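Local coordinates for CDP-4-keto-6-deoxy-D-glucose-3-dehydrase (Yersinia pseudotuberculosis, PDB 3BB8) that catalyses the pyridoxal phosphate-dependent C-3 dehydration of CDP-4-keto-6-deoxy-D-glucose, probably for making the 3,6-dideoxyhexoses of lipopolysaccharide, at the interface of chains A and B. Residues are numbered along the deposited sequence; one frame, centred on the assembly and turned at random. Chains: chain A/B, CDP-4-keto-6-deoxy-D-glucose-3-dehydrase.

The interface of chains A and B. Residues chain A 384-386; chain B 272, 280-282.
A bend at chi2 (-76°) turns the amide of A:Gln384 toward B:Tyr282, and chi1 of A:Tyr386 (83°) sets its ring between its own backbone N and carbonyl carbon, beside the same B residue. The enzyme belongs to the DegT/DnrJ/EryC1 family, with the aspartate aminotransferase fold, and this patch of its two-fold interface, probably that of the functional dimer, shows how one subunit can read the backbone of another. A:Tyr386 lies in the short 3-10 helix 385-387 of chain A and gives its N-H to the partner chain; the carbonyl O of B:Tyr282 takes its hydrogen bond at 2.9 Å from A:Tyr386 N, the donor lying in the carbonyl plane though the bond is bent at the hydrogen. That oxygen also meets the edge of the A:Tyr386 ring in its plane. The two tyrosine side chains run alongside each other, A:Tyr386 CD1 resting 3.4 Å from B:Tyr282 CB. A:Gln384 crosses B:Tyr282 slantwise at the CD2 side of its ring, amide and ring planes 57° apart, its CD 3.8 Å from ring atom CD2. As modelled, A:Gln384 OE1 faces the carbonyl O of B:Tyr280 at 3.1 Å, two acceptors, while A:Gln384 NE2 faces B:Tyr282 N at 2.7 Å, two likely donors. Exchanging the amide's O and N would give a complementary pair of hydrogen bonds to the backbone of B:Tyr280 and B:Tyr282, so the modelled orientation is doubtful. B:Leu272 flanks this amide with its CD1 methyl, 3.7 Å from A:Gln384 CD. A:Pro385 CG lies 3.3 Å from the carbonyl O of B:Tyr282, with the B:Thr281 methyl CG2 at 4.0 Å, a loose apolar touch.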
loop_
_atom_site.group_PDB
_atom_site.type_symbol
_atom_site.label_atom_id
_atom_site.label_comp_id
_atom_site.label_asym_id
_atom_site.label_seq_id
_atom_site.Cartn_x
_atom_site.Cartn_y
_atom_site.Cartn_z
ATOM N N GLN A 384 -12.365 16.217 -14.156
ATOM C CA GLN A 384 -11.371 15.214 -14.504
ATOM C C GLN A 384 -12.094 14.072 -15.181
ATOM O O GLN A 384 -13.211 13.736 -14.804
ATOM C CB GLN A 384 -10.648 14.711 -13.250
ATOM C CG GLN A 384 -9.611 15.683 -12.715
ATOM C CD GLN A 384 -8.343 15.687 -13.535
ATOM O OE1 GLN A 384 -7.570 16.643 -13.497
ATOM N NE2 GLN A 384 -8.105 14.609 -14.262
ATOM N N PRO A 385 -11.471 13.459 -16.194
ATOM C CA PRO A 385 -12.115 12.351 -16.893
ATOM C C PRO A 385 -12.663 11.225 -16.030
ATOM O O PRO A 385 -13.723 10.693 -16.351
ATOM C CB PRO A 385 -11.043 11.869 -17.880
ATOM C CG PRO A 385 -9.789 12.485 -17.422
ATOM C CD PRO A 385 -10.197 13.806 -16.833
ATOM N N TYR A 386 -11.987 10.857 -14.934
ATOM C CA TYR A 386 -12.516 9.749 -14.122
ATOM C C TYR A 386 -13.742 10.141 -13.335
ATOM O O TYR A 386 -14.393 9.287 -12.749
ATOM C CB TYR A 386 -11.457 9.153 -13.166
ATOM C CG TYR A 386 -11.245 9.883 -11.842
ATOM C CD1 TYR A 386 -10.397 11.000 -11.758
ATOM C CD2 TYR A 386 -11.847 9.424 -10.669
ATOM C CE1 TYR A 386 -10.146 11.636 -10.530
ATOM C CE2 TYR A 386 -11.606 10.050 -9.430
ATOM C CZ TYR A 386 -10.751 11.153 -9.369
ATOM O OH TYR A 386 -10.478 11.749 -8.152
ATOM N N LEU B 272 -11.280 19.554 -18.839
ATOM C CA LEU B 272 -10.058 20.219 -18.407
ATOM C C LEU B 272 -9.587 21.146 -19.523
ATOM O O LEU B 272 -9.825 20.879 -20.702
ATOM C CB LEU B 272 -8.956 19.200 -18.110
ATOM C CG LEU B 272 -9.059 18.358 -16.840
ATOM C CD1 LEU B 272 -7.865 17.418 -16.769
ATOM C CD2 LEU B 272 -9.108 19.265 -15.618
ATOM N N TYR B 280 -1.092 15.306 -14.175
ATOM C CA TYR B 280 -2.217 15.639 -13.305
ATOM C C TYR B 280 -3.584 15.451 -13.966
ATOM O O TYR B 280 -4.549 16.154 -13.643
ATOM C CB TYR B 280 -2.082 17.074 -12.790
ATOM C CG TYR B 280 -0.963 17.282 -11.784
ATOM C CD1 TYR B 280 -0.582 18.567 -11.405
ATOM C CD2 TYR B 280 -0.309 16.202 -11.190
ATOM C CE1 TYR B 280 0.421 18.777 -10.457
ATOM C CE2 TYR B 280 0.698 16.400 -10.241
ATOM C CZ TYR B 280 1.053 17.695 -9.878
ATOM O OH TYR B 280 2.023 17.914 -8.928
ATOM N N THR B 281 -3.647 14.511 -14.906
ATOM C CA THR B 281 -4.890 14.155 -15.582
ATOM C C THR B 281 -5.213 12.732 -15.095
ATOM O O THR B 281 -4.409 11.813 -15.255
ATOM C CB THR B 281 -4.714 14.169 -17.099
ATOM O OG1 THR B 281 -4.269 15.471 -17.500
ATOM C CG2 THR B 281 -6.042 13.847 -17.799
ATOM N N TYR B 282 -6.385 12.551 -14.501
ATOM C CA TYR B 282 -6.762 11.250 -13.934
ATOM C C TYR B 282 -7.920 10.506 -14.615
ATOM O O TYR B 282 -9.056 10.970 -14.641
ATOM C CB TYR B 282 -7.065 11.457 -12.449
ATOM C CG TYR B 282 -5.933 12.150 -11.726
ATOM C CD1 TYR B 282 -4.804 11.440 -11.307
ATOM C CD2 TYR B 282 -5.956 13.535 -11.521
ATOM C CE1 TYR B 282 -3.721 12.094 -10.702
ATOM C CE2 TYR B 282 -4.887 14.191 -10.922
ATOM C CZ TYR B 282 -3.773 13.469 -10.516
ATOM O OH TYR B 282 -2.709 14.128 -9.946
#